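Local atomic coordinates of ARO (armadillo repeats only protein) (Plasmodium falciparum Santa Lucia, PDB entry 5EWP), a protein that probably serves as an armadillo-repeat protein-binding scaffold in the translocation and attachment of rhoptries to the apical pole of the parasite. Residues T12-I16 against S36-E40; D15-F19 against E30-L34. One frame throughout, in Å; residues are numbered along the deposited sequence.

Both contacts start from the beginning of helix 14-25 at the N-terminal end of the armadillo solenoid, and their centres lie about 8 Å apart on the same side of the chain's centre. Interaction 1 ties the helix start to the loop following helix 28-34; it is a small surface contact, made by one hydrogen bond and a cysteine resting beside S13, D15 and I16. Interaction 2 joins the helix to helix 28-34 itself, buries nearly twice the area, and divides into a charged, more open part and an aromatic and aliphatic part facing inward. D15 links the two: OD2 accepts the bond from S37, while OD1 makes a long, weak ion pair with R18.

Interaction 1: residues T12-I16 against S36-E40; sequences TSNDI and SSTCE
S13 N-caps the helix that begins at N14: its backbone is extended (phi/psi -58/143°), and chi1 t (158°) lets OG accept from D15 N at 2.9 Å. The first turn faces the irregular segment 36-40, D15 CA and C39 CA lying 6.8 Å apart. With chi1 m and chi2 -2°, so that OD1 nearly eclipses CA, D15 presents OD2 to S37 OG, which donates a 2.7 Å hydrogen bond. S37 OG (chi1 t) also accepts from C39 N at 3.1 Å, closing an ST turn; a short hydroxyl suits this place by donating and accepting at once. C39 (chi1 t) points toward the helix start, its SG 3.5 Å from S13 OG and 3.9 Å from I16 CG1: a small, weakly polar thiol can lie against both cap hydroxyl and aliphatic isoleucine. One Asp-Ser bond thus clasps a capped helix start to an ST turn. C39 is backbone hydrogen-bonded to I58, which S37 and C39 both touch, placing the loop between helix 14-25 and the start of helix 58-70.

Interaction 2: residues D15-F19 against E30-L34; sequences DILRF and EFVNL
Helical segments 15-19 and 30-34, with backbone bonds F19 N to D15 O and L34 N to E30 O (both 2.8 Å), run roughly antiparallel (signed crossing angle -151°), their axes 10.5 Å apart at closest. The CA pairs are D15 with L34 (7.2 Å), R18 with E30 (7.6 Å) and F19 with F31 (7.1 Å). R18 (chi1 m, chi3 p) is long enough to span the gap and E30 (chi1 t, chi2 p) bends to it, bringing R18 NE and NH2 onto E30 OE2. R18 NE donates to E30 OE2 at 2.3 Å, part of a salt bridge; this is shorter than ordinary N-O hydrogen bonds, a value not to over-read. R18 NH2 donates weakly to E30 OE2 at 2.9 Å. R18 NH1 makes a long, weak ion pair with D15 OD1 (3.5 Å), extending this into a network, though D15's stronger partner is S37. A water links R18 NH1 to N33 O, 2.9 Å from each. L34 CD2 lies over one guanidinium face, 3.6 Å from R18 CZ. F19 and F31 pair offset edge-to-face, F31 edge toward F19 face, centroids 5.5 Å apart. Antiparallel helices joined by a short turn are consistent with an armadillo solenoid, here at its N-terminal end; F19 and L34 continue onto helix 58-70.

Interaction 1: residues T12-I16 against S36-E40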
loop_
_atom_site.group_PDB
_atom_site.type_symbol
_atom_site.label_atom_id
_atom_site.label_comp_id
_atom_site.label_asym_id
_atom_site.label_seq_id
_atom_site.Cartn_x
_atom_site.Cartn_y
_atom_site.Cartn_z
ATOM N N THR A 12 22.609 -0.594 27.776
ATOM C CA THR A 12 22.001 0.049 26.616
ATOM C C THR A 12 20.565 0.475 26.895
ATOM O O THR A 12 20.032 0.199 27.964
ATOM C CB THR A 12 22.045 -0.860 25.380
ATOM O OG1 THR A 12 21.475 -0.174 24.264
ATOM C CG2 THR A 12 21.316 -2.168 25.633
ATOM N N SER A 13 19.951 1.167 25.945
ATOM C CA SER A 13 18.585 1.614 26.129
ATOM C C SER A 13 17.637 0.455 26.391
ATOM O O SER A 13 17.789 -0.626 25.824
ATOM C CB SER A 13 18.108 2.383 24.898
ATOM O OG SER A 13 16.685 2.384 24.821
ATOM N N ASN A 14 16.658 0.694 27.257
ATOM C CA ASN A 14 15.614 -0.271 27.528
ATOM C C ASN A 14 14.943 -0.707 26.231
ATOM O O ASN A 14 14.610 -1.878 26.064
ATOM C CB ASN A 14 14.563 0.319 28.467
ATOM C CG ASN A 14 13.604 -0.723 28.990
ATOM O OD1 ASN A 14 14.016 -1.802 29.411
ATOM N ND2 ASN A 14 12.313 -0.420 28.937
ATOM N N ASP A 15 14.749 0.245 25.322
ATOM C CA ASP A 15 14.035 -0.046 24.070
ATOM C C ASP A 15 14.824 -1.026 23.201
ATOM O O ASP A 15 14.243 -1.872 22.512
ATOM C CB ASP A 15 13.748 1.243 23.295
ATOM C CG ASP A 15 12.663 2.071 23.941
ATOM O OD1 ASP A 15 12.113 1.620 24.964
ATOM O OD2 ASP A 15 12.336 3.153 23.413
ATOM N N ILE A 16 16.150 -0.915 23.236
ATOM C CA ILE A 16 16.988 -1.843 22.493
ATOM C C ILE A 16 16.892 -3.240 23.098
ATOM O O ILE A 16 16.812 -4.231 22.379
ATOM C CB ILE A 16 18.457 -1.377 22.452
ATOM C CG1 ILE A 16 18.578 -0.132 21.569
ATOM C CG2 ILE A 16 19.367 -2.498 21.943
ATOM C CD1 ILE A 16 19.988 0.423 21.470
ATOM N N SER A 36 6.490 3.159 18.670
ATOM C CA SER A 36 6.590 4.565 19.066
ATOM C C SER A 36 8.009 4.959 19.519
ATOM O O SER A 36 8.292 6.138 19.718
ATOM C CB SER A 36 5.583 4.876 20.182
ATOM O OG SER A 36 5.836 4.094 21.335
ATOM N N SER A 37 8.894 3.980 19.687
ATOM C CA SER A 37 10.236 4.272 20.174
ATOM C C SER A 37 10.995 5.184 19.225
ATOM O O SER A 37 11.018 4.949 18.023
ATOM C CB SER A 37 11.046 2.995 20.382
ATOM O OG SER A 37 12.367 3.352 20.765
ATOM N N THR A 38 11.600 6.233 19.775
ATOM C CA THR A 38 12.445 7.136 19.006
ATOM C C THR A 38 13.929 6.861 19.262
ATOM O O THR A 38 14.795 7.642 18.864
ATOM C CB THR A 38 12.128 8.611 19.335
ATOM O OG1 THR A 38 12.443 8.871 20.707
ATOM C CG2 THR A 38 10.651 8.887 19.095
ATOM N N CYS A 39 14.220 5.744 19.927
ATOM C CA CYS A 39 15.599 5.366 20.220
ATOM C C CYS A 39 16.395 5.155 18.921
ATOM O O CYS A 39 16.038 4.305 18.105
ATOM C CB CYS A 39 15.614 4.099 21.087
ATOM S SG CYS A 39 17.228 3.539 21.552
ATOM N N GLU A 40 17.444 5.951 18.711
ATOM C CA GLU A 40 18.228 5.877 17.478
ATOM C C GLU A 40 18.985 4.559 17.406
ATOM O O GLU A 40 19.415 4.028 18.430
ATOM C CB GLU A 40 19.190 7.074 17.376
ATOM C CG GLU A 40 18.455 8.393 17.122
ATOM C CD GLU A 40 19.377 9.600 16.989
ATOM O OE1 GLU A 40 20.611 9.429 17.087
ATOM O OE2 GLU A 40 18.849 10.721 16.785
#

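Interaction 2: residues D15-F19 against E30-L34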
loop_
_atom_site.group_PDB
_atom_site.type_symbol
_atom_site.label_atom_id
_atom_site.label_comp_id
_atom_site.label_asym_id
_atom_site.label_seq_id
_atom_site.Cartn_x
_atom_site.Cartn_y
_atom_site.Cartn_z
ATOM N N ASP A 15 14.749 0.245 25.322
ATOM C CA ASP A 15 14.035 -0.046 24.070
ATOM C C ASP A 15 14.824 -1.026 23.201
ATOM O O ASP A 15 14.243 -1.872 22.512
ATOM C CB ASP A 15 13.748 1.243 23.295
ATOM C CG ASP A 15 12.663 2.071 23.941
ATOM O OD1 ASP A 15 12.113 1.620 24.964
ATOM O OD2 ASP A 15 12.336 3.153 23.413
ATOM N N ILE A 16 16.150 -0.915 23.236
ATOM C CA ILE A 16 16.988 -1.843 22.493
ATOM C C ILE A 16 16.892 -3.240 23.098
ATOM O O ILE A 16 16.812 -4.231 22.379
ATOM C CB ILE A 16 18.457 -1.377 22.452
ATOM C CG1 ILE A 16 18.578 -0.132 21.569
ATOM C CG2 ILE A 16 19.367 -2.498 21.943
ATOM C CD1 ILE A 16 19.988 0.423 21.470
ATOM N N LEU A 17 16.876 -3.321 24.424
ATOM C CA LEU A 17 16.728 -4.616 25.068
ATOM C C LEU A 17 15.355 -5.218 24.788
ATOM O O LEU A 17 15.251 -6.413 24.521
ATOM C CB LEU A 17 16.959 -4.491 26.565
ATOM C CG LEU A 17 18.411 -4.118 26.850
ATOM C CD1 LEU A 17 18.630 -4.061 28.313
ATOM C CD2 LEU A 17 19.338 -5.145 26.226
ATOM N N ARG A 18 14.322 -4.382 24.852
ATOM C CA ARG A 18 12.957 -4.815 24.555
ATOM C C ARG A 18 12.866 -5.317 23.129
ATOM O O ARG A 18 12.253 -6.346 22.875
ATOM C CB ARG A 18 11.965 -3.677 24.791
ATOM C CG ARG A 18 11.673 -3.428 26.264
ATOM C CD ARG A 18 10.801 -2.194 26.484
ATOM N NE ARG A 18 9.498 -2.289 25.829
ATOM C CZ ARG A 18 8.737 -1.243 25.521
ATOM N NH1 ARG A 18 9.150 -0.013 25.804
ATOM N NH2 ARG A 18 7.564 -1.425 24.927
ATOM N N PHE A 19 13.504 -4.604 22.202
ATOM C CA PHE A 19 13.519 -5.038 20.812
ATOM C C PHE A 19 14.186 -6.403 20.646
ATOM O O PHE A 19 13.657 -7.285 19.963
ATOM C CB PHE A 19 14.230 -4.022 19.905
ATOM C CG PHE A 19 14.246 -4.445 18.463
ATOM C CD1 PHE A 19 13.191 -4.110 17.620
ATOM C CD2 PHE A 19 15.282 -5.235 17.965
ATOM C CE1 PHE A 19 13.179 -4.523 16.286
ATOM C CE2 PHE A 19 15.275 -5.661 16.653
ATOM C CZ PHE A 19 14.212 -5.316 15.810
ATOM N N GLU A 30 4.721 -6.675 21.695
ATOM C CA GLU A 30 5.839 -5.821 22.113
ATOM C C GLU A 30 6.378 -5.002 20.931
ATOM O O GLU A 30 6.682 -3.814 21.075
ATOM C CB GLU A 30 6.949 -6.666 22.735
ATOM C CG GLU A 30 8.065 -5.882 23.370
ATOM C CD GLU A 30 7.638 -5.050 24.565
ATOM O OE1 GLU A 30 6.531 -5.256 25.103
ATOM O OE2 GLU A 30 8.444 -4.201 24.989
ATOM N N PHE A 31 6.472 -5.629 19.762
ATOM C CA PHE A 31 6.843 -4.890 18.551
ATOM C C PHE A 31 5.868 -3.733 18.295
ATOM O O PHE A 31 6.285 -2.636 17.978
ATOM C CB PHE A 31 6.886 -5.815 17.328
ATOM C CG PHE A 31 8.175 -6.602 17.186
ATOM C CD1 PHE A 31 9.406 -5.991 17.379
ATOM C CD2 PHE A 31 8.147 -7.950 16.849
ATOM C CE1 PHE A 31 10.585 -6.713 17.235
ATOM C CE2 PHE A 31 9.320 -8.680 16.712
ATOM C CZ PHE A 31 10.544 -8.056 16.901
ATOM N N VAL A 32 4.562 -3.972 18.417
ATOM C CA VAL A 32 3.615 -2.879 18.236
ATOM C C VAL A 32 3.846 -1.745 19.250
ATOM O O VAL A 32 3.851 -0.568 18.884
ATOM C CB VAL A 32 2.162 -3.403 18.313
ATOM C CG1 VAL A 32 1.163 -2.255 18.286
ATOM C CG2 VAL A 32 1.919 -4.311 17.130
ATOM N N ASN A 33 4.067 -2.103 20.515
ATOM C CA ASN A 33 4.336 -1.114 21.553
ATOM C C ASN A 33 5.609 -0.347 21.277
ATOM O O ASN A 33 5.729 0.828 21.640
ATOM C CB ASN A 33 4.442 -1.777 22.930
ATOM C CG ASN A 33 3.147 -2.407 23.371
ATOM O OD1 ASN A 33 2.072 -1.991 22.943
ATOM N ND2 ASN A 33 3.239 -3.411 24.235
ATOM N N LEU A 34 6.563 -1.028 20.646
ATOM C CA LEU A 34 7.879 -0.438 20.357
ATOM C C LEU A 34 7.878 0.477 19.125
ATOM O O LEU A 34 8.830 1.222 18.905
ATOM C CB LEU A 34 8.904 -1.555 20.177
ATOM C CG LEU A 34 9.417 -2.210 21.455
ATOM C CD1 LEU A 34 10.273 -3.383 21.074
ATOM C CD2 LEU A 34 10.220 -1.193 22.287
HETATM O O HOH W 1 7.452 1.403 23.894
#